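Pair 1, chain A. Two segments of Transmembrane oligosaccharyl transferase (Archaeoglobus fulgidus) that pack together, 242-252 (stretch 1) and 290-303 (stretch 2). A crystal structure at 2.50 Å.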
# COMPACT_ATOMS: atom_id res chain seq x y z
N ASP A 242 -23.45 21.17 30.59
CA ASP A 242 -23.05 20.89 31.97
C ASP A 242 -21.52 20.67 31.97
O ASP A 242 -21.02 19.54 32.01
CB ASP A 242 -23.83 19.69 32.53
CG ASP A 242 -23.42 19.32 33.96
OD1 ASP A 242 -22.66 20.07 34.61
OD2 ASP A 242 -23.87 18.26 34.43
N ARG A 243 -20.81 21.79 31.90
CA ARG A 243 -19.37 21.80 31.73
C ARG A 243 -18.61 21.01 32.79
O ARG A 243 -17.55 20.46 32.50
CB ARG A 243 -18.88 23.25 31.69
CG ARG A 243 -19.14 23.97 30.37
CD ARG A 243 -18.79 25.45 30.48
NE ARG A 243 -19.96 26.28 30.22
CZ ARG A 243 -20.69 26.89 31.16
NH1 ARG A 243 -20.35 26.79 32.43
NH2 ARG A 243 -21.74 27.61 30.81
N LYS A 244 -19.13 20.95 34.01
CA LYS A 244 -18.47 20.14 35.04
C LYS A 244 -18.53 18.65 34.73
O LYS A 244 -17.53 17.93 34.85
CB LYS A 244 -18.99 20.44 36.45
CG LYS A 244 -18.27 21.61 37.12
CD LYS A 244 -18.40 21.60 38.63
CE LYS A 244 -19.85 21.66 39.08
NZ LYS A 244 -19.96 21.34 40.54
N ASN A 245 -19.71 18.17 34.32
CA ASN A 245 -19.85 16.78 33.92
C ASN A 245 -19.20 16.48 32.55
O ASN A 245 -18.63 15.40 32.36
CB ASN A 245 -21.32 16.31 33.99
CG ASN A 245 -21.75 15.94 35.41
OD1 ASN A 245 -21.06 15.18 36.11
ND2 ASN A 245 -22.89 16.48 35.84
N LEU A 246 -19.28 17.43 31.62
CA LEU A 246 -18.61 17.29 30.32
C LEU A 246 -17.13 17.02 30.56
O LEU A 246 -16.53 16.17 29.90
CB LEU A 246 -18.76 18.57 29.48
CG LEU A 246 -17.80 18.69 28.29
CD1 LEU A 246 -18.13 17.64 27.25
CD2 LEU A 246 -17.83 20.07 27.67
N SER A 247 -16.57 17.73 31.53
CA SER A 247 -15.17 17.59 31.90
C SER A 247 -14.89 16.28 32.64
O SER A 247 -13.91 15.59 32.33
CB SER A 247 -14.74 18.77 32.77
OG SER A 247 -15.13 19.98 32.16
N LEU A 248 -15.74 15.94 33.61
CA LEU A 248 -15.55 14.73 34.42
C LEU A 248 -15.58 13.47 33.54
O LEU A 248 -14.74 12.57 33.68
CB LEU A 248 -16.56 14.66 35.57
CG LEU A 248 -16.24 15.46 36.84
CD1 LEU A 248 -17.41 15.46 37.85
CD2 LEU A 248 -14.96 14.95 37.50
N VAL A 249 -16.55 13.42 32.63
CA VAL A 249 -16.65 12.35 31.65
C VAL A 249 -15.35 12.21 30.85
O VAL A 249 -14.85 11.09 30.64
CB VAL A 249 -17.82 12.61 30.70
CG1 VAL A 249 -17.71 11.74 29.45
CG2 VAL A 249 -19.12 12.37 31.41
N ALA A 250 -14.82 13.34 30.40
CA ALA A 250 -13.57 13.35 29.65
C ALA A 250 -12.44 12.82 30.53
O ALA A 250 -11.60 12.06 30.05
CB ALA A 250 -13.27 14.75 29.13
N VAL A 251 -12.42 13.22 31.80
CA VAL A 251 -11.41 12.71 32.73
C VAL A 251 -11.43 11.18 32.75
O VAL A 251 -10.40 10.54 32.60
CB VAL A 251 -11.58 13.28 34.15
CG1 VAL A 251 -10.77 12.46 35.15
CG2 VAL A 251 -11.13 14.74 34.20
N VAL A 252 -12.62 10.60 32.91
CA VAL A 252 -12.78 9.15 32.96
C VAL A 252 -12.39 8.50 31.63
O VAL A 252 -11.58 7.57 31.59
CB VAL A 252 -14.22 8.73 33.36
CG1 VAL A 252 -14.39 7.20 33.31
CG2 VAL A 252 -14.55 9.24 34.76
N ILE A 290 -5.74 17.75 31.33
CA ILE A 290 -6.40 18.92 30.74
C ILE A 290 -7.89 18.97 31.12
O ILE A 290 -8.41 20.00 31.55
CB ILE A 290 -6.37 18.92 29.20
CG1 ILE A 290 -4.98 18.57 28.66
CG2 ILE A 290 -6.89 20.24 28.65
CD1 ILE A 290 -4.00 19.66 28.77
N ALA A 291 -8.57 17.85 30.91
CA ALA A 291 -9.97 17.73 31.26
C ALA A 291 -10.18 18.08 32.73
O ALA A 291 -11.15 18.73 33.08
CB ALA A 291 -10.45 16.33 30.98
N ALA A 292 -9.26 17.63 33.58
CA ALA A 292 -9.35 17.90 35.01
C ALA A 292 -9.15 19.39 35.29
O ALA A 292 -9.75 19.94 36.21
CB ALA A 292 -8.36 17.07 35.79
N ALA A 293 -8.29 20.03 34.50
CA ALA A 293 -8.08 21.47 34.65
C ALA A 293 -9.36 22.21 34.28
O ALA A 293 -9.75 23.17 34.94
CB ALA A 293 -6.92 21.94 33.82
N PHE A 294 -10.00 21.74 33.21
CA PHE A 294 -11.28 22.30 32.79
C PHE A 294 -12.33 22.17 33.87
O PHE A 294 -13.08 23.10 34.12
CB PHE A 294 -11.78 21.57 31.55
CG PHE A 294 -11.32 22.18 30.27
CD1 PHE A 294 -11.95 23.31 29.77
CD2 PHE A 294 -10.28 21.61 29.56
CE1 PHE A 294 -11.52 23.88 28.56
CE2 PHE A 294 -9.86 22.17 28.36
CZ PHE A 294 -10.48 23.30 27.86
N TYR A 295 -12.39 21.00 34.49
CA TYR A 295 -13.31 20.75 35.59
C TYR A 295 -13.11 21.80 36.67
O TYR A 295 -14.07 22.45 37.11
CB TYR A 295 -13.06 19.36 36.18
CG TYR A 295 -13.93 19.03 37.38
CD1 TYR A 295 -15.31 19.01 37.28
CD2 TYR A 295 -13.35 18.73 38.61
CE1 TYR A 295 -16.10 18.70 38.38
CE2 TYR A 295 -14.14 18.41 39.71
CZ TYR A 295 -15.51 18.41 39.59
OH TYR A 295 -16.29 18.11 40.68
N GLN A 296 -11.86 21.94 37.10
CA GLN A 296 -11.48 22.95 38.07
C GLN A 296 -11.81 24.39 37.63
O GLN A 296 -12.24 25.21 38.43
CB GLN A 296 -9.99 22.82 38.38
CG GLN A 296 -9.53 23.76 39.46
CD GLN A 296 -10.34 23.63 40.74
OE1 GLN A 296 -10.44 22.55 41.32
NE2 GLN A 296 -10.93 24.73 41.18
N ILE A 297 -11.60 24.69 36.35
CA ILE A 297 -11.93 26.01 35.85
C ILE A 297 -13.42 26.28 36.06
O ILE A 297 -13.81 27.35 36.57
CB ILE A 297 -11.50 26.20 34.37
CG1 ILE A 297 -9.98 26.33 34.29
CG2 ILE A 297 -12.14 27.43 33.78
CD1 ILE A 297 -9.43 26.31 32.87
N GLU A 298 -14.25 25.29 35.73
CA GLU A 298 -15.69 25.42 35.95
C GLU A 298 -16.04 25.61 37.45
O GLU A 298 -16.91 26.43 37.80
CB GLU A 298 -16.45 24.24 35.33
CG GLU A 298 -17.98 24.44 35.25
CD GLU A 298 -18.41 25.70 34.48
OE1 GLU A 298 -17.72 26.07 33.51
OE2 GLU A 298 -19.45 26.31 34.85
N LYS A 299 -15.33 24.91 38.33
CA LYS A 299 -15.58 25.04 39.77
C LYS A 299 -15.34 26.46 40.26
O LYS A 299 -16.14 26.99 41.03
CB LYS A 299 -14.76 24.02 40.57
CG LYS A 299 -15.30 22.57 40.48
CD LYS A 299 -14.36 21.55 41.14
CE LYS A 299 -14.20 21.82 42.63
NZ LYS A 299 -13.21 20.91 43.28
N TRP A 300 -14.25 27.08 39.79
CA TRP A 300 -13.92 28.46 40.13
C TRP A 300 -14.97 29.42 39.60
O TRP A 300 -15.33 30.41 40.25
CB TRP A 300 -12.56 28.85 39.55
CG TRP A 300 -11.43 28.28 40.34
CD1 TRP A 300 -11.45 27.96 41.67
CD2 TRP A 300 -10.13 27.93 39.86
NE1 TRP A 300 -10.23 27.45 42.05
CE2 TRP A 300 -9.41 27.41 40.96
CE3 TRP A 300 -9.51 27.99 38.61
CZ2 TRP A 300 -8.09 26.97 40.84
CZ3 TRP A 300 -8.20 27.55 38.49
CH2 TRP A 300 -7.51 27.04 39.60
N ASN A 301 -15.46 29.11 38.41
CA ASN A 301 -16.53 29.88 37.80
C ASN A 301 -17.80 29.81 38.66
O ASN A 301 -18.36 30.84 39.06
CB ASN A 301 -16.81 29.33 36.41
CG ASN A 301 -17.77 30.18 35.63
OD1 ASN A 301 -18.69 29.68 35.00
ND2 ASN A 301 -17.55 31.49 35.68
N ASP A 302 -18.23 28.58 38.96
CA ASP A 302 -19.46 28.36 39.70
C ASP A 302 -19.42 28.95 41.10
O ASP A 302 -20.46 29.35 41.62
CB ASP A 302 -19.78 26.87 39.78
CG ASP A 302 -20.04 26.24 38.42
OD1 ASP A 302 -20.35 26.96 37.45
OD2 ASP A 302 -19.93 24.99 38.35
N VAL A 303 -18.24 29.02 41.71
CA VAL A 303 -18.10 29.52 43.07
C VAL A 303 -18.10 31.05 43.10
O VAL A 303 -18.44 31.67 44.10
CB VAL A 303 -16.86 28.94 43.81
CG1 VAL A 303 -15.57 29.56 43.28
CG2 VAL A 303 -16.96 29.14 45.32

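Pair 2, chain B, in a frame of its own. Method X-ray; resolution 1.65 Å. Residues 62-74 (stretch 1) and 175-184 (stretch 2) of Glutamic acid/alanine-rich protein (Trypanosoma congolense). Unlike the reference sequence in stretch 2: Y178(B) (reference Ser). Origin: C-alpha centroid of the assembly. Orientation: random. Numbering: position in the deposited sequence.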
# COMPACT_ATOMS: atom_id res chain seq x y z
N GLU B 62 24.72 12.30 -21.07
CA GLU B 62 23.28 12.48 -21.27
C GLU B 62 22.55 11.32 -20.64
O GLU B 62 21.54 11.51 -19.95
CB GLU B 62 23.00 12.58 -22.77
CG GLU B 62 23.64 13.82 -23.34
CD GLU B 62 24.07 13.70 -24.78
OE1 GLU B 62 23.61 12.76 -25.47
OE2 GLU B 62 24.89 14.55 -25.20
N ALA B 63 23.11 10.13 -20.77
CA ALA B 63 22.49 8.97 -20.19
C ALA B 63 22.52 9.06 -18.67
O ALA B 63 21.54 8.74 -18.02
CB ALA B 63 23.15 7.68 -20.70
N ALA B 64 23.65 9.49 -18.10
CA ALA B 64 23.77 9.61 -16.64
C ALA B 64 22.81 10.65 -16.05
O ALA B 64 22.22 10.44 -14.98
CB ALA B 64 25.22 9.88 -16.22
N ALA B 65 22.63 11.75 -16.77
CA ALA B 65 21.67 12.76 -16.34
C ALA B 65 20.27 12.15 -16.23
O ALA B 65 19.55 12.41 -15.26
CB ALA B 65 21.67 13.93 -17.34
N ARG B 66 19.87 11.37 -17.22
CA ARG B 66 18.56 10.68 -17.17
C ARG B 66 18.45 9.71 -16.02
O ARG B 66 17.43 9.67 -15.32
CB ARG B 66 18.30 9.94 -18.45
CG ARG B 66 17.95 10.86 -19.56
CD ARG B 66 17.26 10.09 -20.66
NE ARG B 66 16.58 11.02 -21.54
CZ ARG B 66 15.29 11.33 -21.45
NH1 ARG B 66 14.49 10.75 -20.57
NH2 ARG B 66 14.78 12.21 -22.30
N ALA B 67 19.51 8.95 -15.80
CA ALA B 67 19.49 7.93 -14.75
C ALA B 67 19.44 8.59 -13.39
O ALA B 67 18.76 8.10 -12.51
CB ALA B 67 20.74 7.03 -14.83
N ALA B 68 20.21 9.66 -13.22
CA ALA B 68 20.24 10.43 -11.98
C ALA B 68 18.89 11.07 -11.66
O ALA B 68 18.48 11.08 -10.50
CB ALA B 68 21.32 11.52 -12.01
N ALA B 69 18.27 11.68 -12.67
CA ALA B 69 16.94 12.28 -12.47
C ALA B 69 15.92 11.21 -12.06
O ALA B 69 15.07 11.45 -11.18
CB ALA B 69 16.50 12.99 -13.77
N ALA B 70 16.02 10.02 -12.66
CA ALA B 70 15.12 8.93 -12.32
C ALA B 70 15.33 8.43 -10.91
O ALA B 70 14.37 8.18 -10.21
CB ALA B 70 15.20 7.78 -13.33
N ALA B 71 16.58 8.33 -10.46
CA ALA B 71 16.87 7.93 -9.08
C ALA B 71 16.37 8.97 -8.08
O ALA B 71 15.86 8.61 -7.03
CB ALA B 71 18.40 7.73 -8.91
N GLN B 72 16.42 10.25 -8.48
CA GLN B 72 15.97 11.31 -7.62
C GLN B 72 14.46 11.21 -7.43
O GLN B 72 13.94 11.29 -6.32
CB GLN B 72 16.32 12.61 -8.31
CG GLN B 72 17.13 13.49 -7.51
CD GLN B 72 16.26 14.42 -6.75
OE1 GLN B 72 15.44 13.98 -5.94
NE2 GLN B 72 16.41 15.72 -6.99
N ARG B 73 13.77 10.96 -8.52
CA ARG B 73 12.32 10.75 -8.47
C ARG B 73 11.96 9.55 -7.57
O ARG B 73 11.02 9.60 -6.77
CB ARG B 73 11.74 10.58 -9.88
CG ARG B 73 11.77 11.87 -10.74
CD ARG B 73 10.88 11.70 -11.98
NE ARG B 73 11.42 10.69 -12.89
CZ ARG B 73 12.38 10.92 -13.79
NH1 ARG B 73 12.95 12.12 -13.87
NH2 ARG B 73 12.85 9.92 -14.52
N ALA B 74 12.71 8.48 -7.71
CA ALA B 74 12.51 7.30 -6.86
C ALA B 74 12.69 7.66 -5.40
O ALA B 74 11.88 7.23 -4.58
CB ALA B 74 13.45 6.11 -7.28
N GLU B 175 8.28 2.78 -11.88
CA GLU B 175 8.52 3.49 -13.17
C GLU B 175 9.85 4.21 -13.14
O GLU B 175 10.59 4.21 -14.13
CB GLU B 175 7.38 4.47 -13.49
CG GLU B 175 7.70 5.47 -14.64
CD GLU B 175 7.81 4.82 -16.03
OE1 GLU B 175 7.49 3.61 -16.19
OE2 GLU B 175 8.23 5.55 -16.97
N ALA B 176 10.19 4.77 -11.98
CA ALA B 176 11.43 5.50 -11.84
C ALA B 176 12.62 4.55 -11.96
O ALA B 176 13.57 4.85 -12.65
CB ALA B 176 11.46 6.26 -10.50
N LYS B 177 12.59 3.44 -11.23
CA LYS B 177 13.58 2.35 -11.43
C LYS B 177 13.70 1.89 -12.88
O LYS B 177 14.82 1.77 -13.41
CB LYS B 177 13.31 1.16 -10.50
CG LYS B 177 14.00 -0.16 -10.89
CD LYS B 177 13.51 -1.28 -9.97
CE LYS B 177 12.07 -1.73 -10.29
NZ LYS B 177 11.39 -2.30 -9.09
N TYR B 178 12.56 1.70 -13.56
CA TYR B 178 12.57 1.24 -14.94
C TYR B 178 13.25 2.27 -15.88
O TYR B 178 14.08 1.91 -16.71
CB TYR B 178 11.14 0.94 -15.38
CG TYR B 178 11.03 0.40 -16.79
CD1 TYR B 178 11.45 -0.90 -17.09
CD2 TYR B 178 10.61 1.22 -17.83
CE1 TYR B 178 11.36 -1.39 -18.39
CE2 TYR B 178 10.48 0.72 -19.13
CZ TYR B 178 10.88 -0.57 -19.40
OH TYR B 178 10.82 -1.03 -20.70
N GLU B 179 12.93 3.54 -15.73
CA GLU B 179 13.64 4.57 -16.52
C GLU B 179 15.12 4.65 -16.20
O GLU B 179 15.95 4.84 -17.12
CB GLU B 179 13.03 5.93 -16.28
CG GLU B 179 11.66 6.13 -16.93
CD GLU B 179 11.25 7.59 -16.87
OE1 GLU B 179 11.68 8.39 -17.74
OE2 GLU B 179 10.57 7.94 -15.90
N ALA B 180 15.47 4.47 -14.92
CA ALA B 180 16.89 4.58 -14.50
C ALA B 180 17.71 3.48 -15.18
O ALA B 180 18.76 3.74 -15.79
CB ALA B 180 17.01 4.45 -12.99
N GLU B 181 17.15 2.27 -15.17
CA GLU B 181 17.81 1.13 -15.78
C GLU B 181 17.83 1.26 -17.32
O GLU B 181 18.86 0.99 -17.95
CB GLU B 181 17.17 -0.16 -15.28
CG GLU B 181 17.57 -0.49 -13.79
CD GLU B 181 16.77 -1.66 -13.20
OE1 GLU B 181 15.55 -1.65 -13.50
OE2 GLU B 181 17.33 -2.59 -12.50
N LYS B 182 16.78 1.81 -17.91
CA LYS B 182 16.75 1.98 -19.36
C LYS B 182 17.75 3.02 -19.81
O LYS B 182 18.33 2.91 -20.91
CB LYS B 182 15.34 2.32 -19.89
CG LYS B 182 14.41 1.11 -19.95
CD LYS B 182 14.95 0.05 -20.90
CE LYS B 182 13.98 -1.09 -21.08
NZ LYS B 182 13.98 -1.59 -22.48
N ALA B 183 18.01 4.01 -18.95
CA ALA B 183 18.93 5.09 -19.31
C ALA B 183 20.34 4.54 -19.33
O ALA B 183 21.11 4.85 -20.23
CB ALA B 183 18.84 6.24 -18.33
N GLU B 184 20.63 3.64 -18.39
CA GLU B 184 21.96 3.12 -18.19
C GLU B 184 22.14 1.83 -19.00
O GLU B 184 22.77 1.81 -20.06
CB GLU B 184 22.17 2.83 -16.70
CG GLU B 184 23.58 2.92 -16.24
CD GLU B 184 24.41 1.76 -16.72
OE1 GLU B 184 24.10 0.63 -16.29
OE2 GLU B 184 25.35 1.99 -17.53
O HOH W 1 14.23 8.86 -18.48
O HOH W 2 11.64 9.41 -20.30
O HOH W 3 10.01 8.03 -13.41

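Pair 1 and pair 2 share one piece of architecture: two helices packed side by side and running in nearly opposite directions. The angle between their N-to-C directions is 159° in pair 1 and 165° in pair 2, and the axes approach to 8.1 Å and 7.9 Å. Fourteen central residues superpose with an RMSD of 0.4 Å, so the differences lie in the side chains.

Small residues let the backbones come close at several of the positions between the helices. The clearest example is S247(A), which matches A70(B). Both point toward the partner helix and rest against its backbone: S247(A) CB lies 3.6 Å from A291(A) O, and A70(B) CB lies 3.4 Å from A176(B) O. Serine adds a hydroxyl that must be satisfied in this buried place, and its OG donates a very short hydrogen bond of 2.5 Å to R243(A) O in its own helix. Alanine has no such need. The matched A291(A) and A176(B) are also small and point toward the other helix. A291(A) CB meets A250(A) CB and V251(A) CG2, each at 3.7 Å, while A176(B) CB meets A74(B) CB, the counterpart of V251(A), at 3.8 Å. The branched valine reaches further, bringing its CG2 to 3.5 Å from A292(A) N.

A marked difference comes at Y295(A), which matches A180(B). In pair 2 the methyl groups suffice: A180(B) CB packs 3.8 Å from A70(B) CB. In pair 1 the tyrosine ring comes up against the neighbouring helix, reaching K244(A) and L248(A). L248(A), matched by A71(B), covers one face of the ring. L248(A) CD2 stands 3.9 Å from the centroid of the Y295(A) ring, almost on its normal, a CH-pi contact suited to a branched apolar chain. K244(A), where pair 2 has A67(B), settles its side chain as a knob among Y295(A), E298(A), K299(A) and D302(A). Its aliphatic part does the packing, with CG 3.4 Å from E298(A) CG. These long chains help pair 1 bury 578 Å² against 436 Å² in pair 2.

Charge is also placed differently. R243(A) and R66(B) are matched arginines, both pointing toward the partner, but they face different residues. R243(A) NH1 forms a salt bridge with E298(A) OE2 at 2.6 Å and a hydrogen bond to E298(A) OE1 at 2.9 Å. At the position of E298(A), pair 2 has A183(B), whose CB packs 3.7 Å from R66(B) CB. R66(B) instead reaches E179(B), the match of F294(A), through water: water 1 accepts from R66(B) NH1 at 2.8 Å and donates to E179(B) OE1 at 2.7 Å. R73(B), at the position of A250(A), forms a salt bridge with the same glutamate, R73(B) NH2 giving E179(B) OE2 a weak hydrogen bond at 3.3 Å, and water 3 also links the two. In pair 1 one arginine meets one glutamate directly; in pair 2 one glutamate serves two arginines beside an alanine seam.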